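PDB 4TV0: histone RNA hairpin-binding protein from Drosophila melanogaster, which binds the stem-loop at the end of histone mRNAs and acts in histone pre-mRNA 3' processing, coupling histone mRNA production to the cell cycle. Local coordinates for residues L12-Q16 with K50-R56. The protein carries 2 engineered substitutions. Residues are numbered along the deposited sequence; the frame is centred on the assembly and turned at random.
Sequences LSRRQ and KYGKYSR. With nucleotides of chain B.
Arg15 reaches from helix 9-22 into the bend of 50-56, and its atoms can be followed outward. CB packs on Lys50 CB at 3.9 Å; CD passes near Lys50 O; the chain, extended from CG to NE (chi2 -179°, chi3 178°), carries the guanidinium edge-on to the loop carbonyls. NH1 donates twice: to Lys50 O at 2.7 Å, nearly in the guanidinium plane but above the carbonyl plane, and to Gly52 O at 2.6 Å, in the carbonyl plane. NH2 adds a weak bond to Gly52 O, and Phe59 makes a cation-pi contact with this arginine. A leucine here would probably leave the carbonyls of Lys50 and Gly52 without these donors and the loop freer to shift. Beside it, Lys50 NZ meets a lone pair of Gln16 OE1 at 2.9 Å. Arg14 stacks flat on Arg56, centres 3.5 Å apart and planes at 9°, while Arg56 NH1 donates to OP2 of C11 of chain B at 2.9 Å and NE and NH2 form salt bridges with Asp60 and with a further phosphate of the RNA; these anions probably offset the like charges. Within the RNA-binding domain, Arg15 thus ties helix 9-22 to the loop leading into helix 56-67, whose first residue, Arg56, grips RNA.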
ATOM      1  N   LEU A  12      -6.870  -4.751   4.244  1.00 34.73           N
ATOM      2  CA  LEU A  12      -7.300  -4.026   3.045  1.00 32.15           C
ATOM      3  C   LEU A  12      -7.460  -2.523   3.275  1.00 36.67           C
ATOM      4  O   LEU A  12      -6.960  -1.712   2.495  1.00 34.68           O
ATOM      5  CB  LEU A  12      -8.595  -4.606   2.469  1.00 31.05           C
ATOM      6  CG  LEU A  12      -8.407  -5.954   1.771  1.00 33.87           C
ATOM      7  CD1 LEU A  12      -9.669  -6.398   1.031  1.00 27.59           C
ATOM      8  CD2 LEU A  12      -7.200  -5.860   0.844  1.00 36.97           C
ATOM      9  N   SER A  13      -8.144  -2.150   4.349  1.00 37.31           N
ATOM     10  CA  SER A  13      -8.409  -0.736   4.579  1.00 30.32           C
ATOM     11  C   SER A  13      -7.137   0.056   4.920  1.00 36.04           C
ATOM     12  O   SER A  13      -7.011   1.210   4.518  1.00 37.62           O
ATOM     13  CB  SER A  13      -9.482  -0.545   5.644  1.00 27.63           C
ATOM     14  OG  SER A  13      -9.008  -0.981   6.889  1.00 29.41           O
ATOM     15  N   ARG A  14      -6.197  -0.554   5.640  1.00 28.03           N
ATOM     16  CA  ARG A  14      -4.946   0.122   5.945  1.00 27.06           C
ATOM     17  C   ARG A  14      -4.113   0.243   4.672  1.00 36.59           C
ATOM     18  O   ARG A  14      -3.393   1.219   4.458  1.00 36.44           O
ATOM     19  CB  ARG A  14      -4.131  -0.651   6.992  1.00 27.81           C
ATOM     20  CG  ARG A  14      -2.658  -0.205   7.080  1.00 27.88           C
ATOM     21  CD  ARG A  14      -1.803  -0.986   8.107  1.00 27.86           C
ATOM     22  NE  ARG A  14      -1.420  -2.315   7.628  1.00 33.03           N
ATOM     23  CZ  ARG A  14      -1.922  -3.455   8.101  1.00 31.75           C
ATOM     24  NH1 ARG A  14      -2.811  -3.413   9.082  1.00 31.98           N
ATOM     25  NH2 ARG A  14      -1.536  -4.633   7.603  1.00 26.53           N
ATOM     26  N   ARG A  15      -4.174  -0.780   3.836  1.00 31.70           N
ATOM     27  CA  ARG A  15      -3.385  -0.739   2.627  1.00 32.28           C
ATOM     28  C   ARG A  15      -3.960   0.350   1.716  1.00 32.63           C
ATOM     29  O   ARG A  15      -3.220   1.082   1.059  1.00 34.40           O
ATOM     30  CB  ARG A  15      -3.358  -2.098   1.939  1.00 24.77           C
ATOM     31  CG  ARG A  15      -2.475  -3.115   2.634  1.00 23.87           C
ATOM     32  CD  ARG A  15      -2.506  -4.436   1.856  1.00 24.86           C
ATOM     33  NE  ARG A  15      -1.652  -5.472   2.425  1.00 18.91           N
ATOM     34  CZ  ARG A  15      -1.612  -6.718   1.961  1.00 20.54           C
ATOM     35  NH1 ARG A  15      -2.357  -7.080   0.916  1.00 24.40           N
ATOM     36  NH2 ARG A  15      -0.809  -7.603   2.521  1.00 20.41           N
ATOM     37  N   GLN A  16      -5.277   0.486   1.726  1.00 32.13           N
ATOM     38  CA  GLN A  16      -5.939   1.447   0.868  1.00 33.71           C
ATOM     39  C   GLN A  16      -5.575   2.854   1.336  1.00 41.93           C
ATOM     40  O   GLN A  16      -5.560   3.796   0.549  1.00 47.52           O
ATOM     41  CB  GLN A  16      -7.448   1.208   0.912  1.00 31.88           C
ATOM     42  CG  GLN A  16      -8.264   2.085  -0.016  1.00 41.25           C
ATOM     43  CD  GLN A  16      -7.653   2.201  -1.403  1.00 49.22           C
ATOM     44  OE1 GLN A  16      -7.709   1.264  -2.213  1.00 44.90           O
ATOM     45  NE2 GLN A  16      -7.062   3.360  -1.688  1.00 45.37           N
ATOM     46  N   LYS A  50      -3.073  -4.067  -3.299  1.00 34.28           N
ATOM     47  CA  LYS A  50      -3.593  -4.279  -1.950  1.00 34.97           C
ATOM     48  C   LYS A  50      -4.217  -5.664  -1.801  1.00 39.17           C
ATOM     49  O   LYS A  50      -4.351  -6.183  -0.694  1.00 37.43           O
ATOM     50  CB  LYS A  50      -4.604  -3.190  -1.565  1.00 34.63           C
ATOM     51  CG  LYS A  50      -5.948  -3.253  -2.288  1.00 32.85           C
ATOM     52  CD  LYS A  50      -6.915  -2.148  -1.821  1.00 24.43           C
ATOM     53  CE  LYS A  50      -8.213  -2.195  -2.630  1.00 34.47           C
ATOM     54  NZ  LYS A  50      -9.264  -1.209  -2.211  1.00 35.47           N
ATOM     55  N   TYR A  51      -4.570  -6.273  -2.927  1.00 40.03           N
ATOM     56  CA  TYR A  51      -5.215  -7.576  -2.903  1.00 35.85           C
ATOM     57  C   TYR A  51      -4.212  -8.710  -2.835  1.00 34.70           C
ATOM     58  O   TYR A  51      -4.570  -9.862  -2.992  1.00 37.89           O
ATOM     59  CB  TYR A  51      -6.108  -7.758  -4.132  1.00 33.53           C
ATOM     60  CG  TYR A  51      -7.408  -6.982  -4.087  1.00 38.74           C
ATOM     61  CD1 TYR A  51      -8.349  -7.219  -3.085  1.00 36.76           C
ATOM     62  CD2 TYR A  51      -7.701  -6.018  -5.041  1.00 33.49           C
ATOM     63  CE1 TYR A  51      -9.544  -6.520  -3.037  1.00 33.01           C
ATOM     64  CE2 TYR A  51      -8.901  -5.310  -5.005  1.00 38.61           C
ATOM     65  CZ  TYR A  51      -9.826  -5.570  -4.003  1.00 37.14           C
ATOM     66  OH  TYR A  51     -11.026  -4.879  -3.955  1.00 32.80           O
ATOM     67  N   GLY A  52      -2.949  -8.398  -2.598  1.00 28.18           N
ATOM     68  CA  GLY A  52      -1.926  -9.438  -2.641  1.00 26.56           C
ATOM     69  C   GLY A  52      -1.502  -9.987  -1.290  1.00 25.68           C
ATOM     70  O   GLY A  52      -1.541  -9.295  -0.284  1.00 28.97           O
ATOM     71  N   LYS A  53      -1.097 -11.245  -1.264  1.00 30.59           N
ATOM     72  CA  LYS A  53      -0.626 -11.853  -0.037  1.00 28.07           C
ATOM     73  C   LYS A  53       0.804 -11.403   0.242  1.00 33.80           C
ATOM     74  O   LYS A  53       1.738 -11.764  -0.485  1.00 32.05           O
ATOM     75  CB  LYS A  53      -0.686 -13.381  -0.134  1.00 38.61           C
ATOM     76  CG  LYS A  53      -2.019 -13.947  -0.594  1.00 42.60           C
ATOM     77  CD  LYS A  53      -3.083 -13.848   0.491  1.00 46.39           C
ATOM     78  CE  LYS A  53      -2.700 -14.667   1.714  1.00 44.66           C
ATOM     79  NZ  LYS A  53      -3.942 -15.083   2.418  1.00 46.62           N
ATOM     80  N   TYR A  54       0.972 -10.609   1.297  1.00 31.30           N
ATOM     81  CA  TYR A  54       2.298 -10.145   1.706  1.00 31.80           C
ATOM     82  C   TYR A  54       2.375  -9.952   3.191  1.00 31.29           C
ATOM     83  O   TYR A  54       1.423  -9.457   3.802  1.00 38.67           O
ATOM     84  CB  TYR A  54       2.630  -8.765   1.123  1.00 30.16           C
ATOM     85  CG  TYR A  54       2.700  -8.638  -0.376  1.00 27.93           C
ATOM     86  CD1 TYR A  54       3.846  -9.021  -1.082  1.00 32.73           C
ATOM     87  CD2 TYR A  54       1.638  -8.080  -1.091  1.00 30.50           C
ATOM     88  CE1 TYR A  54       3.911  -8.891  -2.480  1.00 36.47           C
ATOM     89  CE2 TYR A  54       1.698  -7.937  -2.480  1.00 35.34           C
ATOM     90  CZ  TYR A  54       2.835  -8.339  -3.165  1.00 37.63           C
ATOM     91  OH  TYR A  54       2.885  -8.192  -4.533  1.00 57.13           O
ATOM     92  N   SER A  55       3.536 -10.268   3.751  1.00 24.24           N
ATOM     93  CA  SER A  55       3.880  -9.869   5.108  1.00 24.05           C
ATOM     94  C   SER A  55       3.793  -8.338   5.268  1.00 33.00           C
ATOM     95  O   SER A  55       3.872  -7.583   4.294  1.00 32.03           O
ATOM     96  CB  SER A  55       5.306 -10.326   5.433  1.00 34.29           C
ATOM     97  OG  SER A  55       6.264  -9.411   4.896  1.00 35.18           O
ATOM     98  N   ARG A  56       3.677  -7.888   6.510  1.00 38.85           N
ATOM     99  CA  ARG A  56       3.607  -6.470   6.824  1.00 37.53           C
ATOM    100  C   ARG A  56       4.837  -5.661   6.343  1.00 45.40           C
ATOM    101  O   ARG A  56       4.683  -4.629   5.678  1.00 47.27           O
ATOM    102  CB  ARG A  56       3.374  -6.299   8.328  1.00 36.50           C
ATOM    103  CG  ARG A  56       3.228  -4.875   8.797  1.00 39.03           C
ATOM    104  CD  ARG A  56       2.115  -4.146   8.090  1.00 33.22           C
ATOM    105  NE  ARG A  56       1.990  -2.779   8.594  1.00 39.70           N
ATOM    106  CZ  ARG A  56       1.141  -2.388   9.541  1.00 35.36           C
ATOM    107  NH1 ARG A  56       0.311  -3.256  10.102  1.00 38.40           N
ATOM    108  NH2 ARG A  56       1.110  -1.116   9.915  1.00 30.33           N
TER
ATOM    109  P     C B  11      -0.385  -6.380  11.545  1.00 45.50           P
ATOM    110  OP1   C B  11      -1.885  -6.485  11.474  1.00 33.97           O
ATOM    111  OP2   C B  11       0.503  -6.188  10.364  1.00 39.98           O
ATOM    112  O5'   C B  11      -0.033  -5.210  12.572  1.00 42.86           O
ATOM    113  C5'   C B  11      -0.839  -4.976  13.711  1.00 36.55           C
ATOM    114  C4'   C B  11      -0.267  -3.903  14.610  1.00 40.68           C
ATOM    115  O4'   C B  11       1.148  -4.115  14.873  1.00 44.86           O
ATOM    116  C3'   C B  11      -0.288  -2.482  14.094  1.00 41.28           C
ATOM    117  O3'   C B  11      -1.565  -1.898  14.049  1.00 42.74           O
ATOM    118  C2'   C B  11       0.668  -1.799  15.054  1.00 39.64           C
ATOM    119  O2'   C B  11       0.066  -1.651  16.330  1.00 43.00           O
ATOM    120  C1'   C B  11       1.756  -2.862  15.167  1.00 40.76           C
ATOM    121  N1    C B  11       2.826  -2.561  14.201  1.00 41.75           N
ATOM    122  C2    C B  11       3.683  -1.507  14.566  1.00 42.94           C
ATOM    123  O2    C B  11       3.544  -0.940  15.671  1.00 42.30           O
ATOM    124  N3    C B  11       4.674  -1.149  13.722  1.00 38.22           N
ATOM    125  C4    C B  11       4.805  -1.775  12.556  1.00 42.70           C
ATOM    126  N4    C B  11       5.799  -1.364  11.761  1.00 38.63           N
ATOM    127  C5    C B  11       3.931  -2.840  12.159  1.00 43.16           C
ATOM    128  C6    C B  11       2.953  -3.188  12.999  1.00 38.67           C
ATOM    129  P     C B  10       3.122 -10.763   9.184  1.00 45.60           P
ATOM    130  OP1   C B  10       1.805 -11.367   8.821  1.00 49.18           O
ATOM    131  OP2   C B  10       3.894 -10.025   8.162  1.00 43.21           O
ATOM    132  O5'   C B  10       2.873  -9.849  10.451  1.00 34.49           O
ATOM    133  C5'   C B  10       1.874 -10.199  11.377  1.00 36.05           C
ATOM    134  C4'   C B  10       1.926  -9.338  12.615  1.00 34.70           C
ATOM    135  O4'   C B  10       3.270  -9.251  13.166  1.00 40.01           O
ATOM    136  C3'   C B  10       1.536  -7.893  12.467  1.00 33.10           C
ATOM    137  O3'   C B  10       0.158  -7.717  12.250  1.00 41.69           O
ATOM    138  C2'   C B  10       2.045  -7.321  13.784  1.00 37.05           C
ATOM    139  O2'   C B  10       1.241  -7.780  14.853  1.00 35.95           O
ATOM    140  C1'   C B  10       3.385  -8.041  13.904  1.00 38.97           C
ATOM    141  N1    C B  10       4.490  -7.202  13.378  1.00 39.14           N
ATOM    142  C2    C B  10       4.975  -6.163  14.203  1.00 42.56           C
ATOM    143  O2    C B  10       4.508  -5.978  15.345  1.00 45.72           O
ATOM    144  N3    C B  10       5.961  -5.363  13.750  1.00 43.96           N
ATOM    145  C4    C B  10       6.461  -5.552  12.528  1.00 47.54           C
ATOM    146  N4    C B  10       7.439  -4.733  12.130  1.00 45.30           N
ATOM    147  C5    C B  10       5.986  -6.589  11.667  1.00 44.37           C
ATOM    148  C6    C B  10       5.002  -7.375  12.127  1.00 38.92           C
ATOM    149  P     G B   9       8.431 -11.492   7.275  1.00 47.46           P
ATOM    150  OP1   G B   9       7.858 -12.276   6.153  1.00 46.23           O
ATOM    151  OP2   G B   9       8.578 -10.024   7.115  1.00 55.10           O
ATOM    152  O5'   G B   9       7.602 -11.697   8.615  1.00 45.40           O
ATOM    153  C5'   G B   9       6.981 -12.928   8.925  1.00 43.39           C
ATOM    154  C4'   G B   9       6.250 -12.825  10.235  1.00 40.81           C
ATOM    155  O4'   G B   9       7.198 -12.585  11.299  1.00 44.72           O
ATOM    156  C3'   G B   9       5.274 -11.667  10.351  1.00 40.64           C
ATOM    157  O3'   G B   9       4.038 -11.948   9.743  1.00 44.98           O
ATOM    158  C2'   G B   9       5.185 -11.451  11.853  1.00 38.43           C
ATOM    159  O2'   G B   9       4.315 -12.383  12.450  1.00 39.90           O
ATOM    160  C1'   G B   9       6.611 -11.765  12.291  1.00 39.93           C
ATOM    161  N9    G B   9       7.401 -10.531  12.415  1.00 41.59           N
ATOM    162  C8    G B   9       8.312 -10.013  11.533  1.00 43.47           C
ATOM    163  N7    G B   9       8.813  -8.887  11.957  1.00 45.88           N
ATOM    164  C5    G B   9       8.194  -8.652  13.174  1.00 43.63           C
ATOM    165  C6    G B   9       8.346  -7.588  14.102  1.00 44.85           C
ATOM    166  O6    G B   9       9.085  -6.590  14.024  1.00 43.65           O
ATOM    167  N1    G B   9       7.504  -7.778  15.208  1.00 48.71           N
ATOM    168  C2    G B   9       6.636  -8.843  15.404  1.00 43.80           C
ATOM    169  N2    G B   9       5.905  -8.847  16.533  1.00 40.66           N
ATOM    170  N3    G B   9       6.507  -9.833  14.544  1.00 41.96           N
ATOM    171  C4    G B   9       7.310  -9.666  13.468  1.00 42.99           C
TER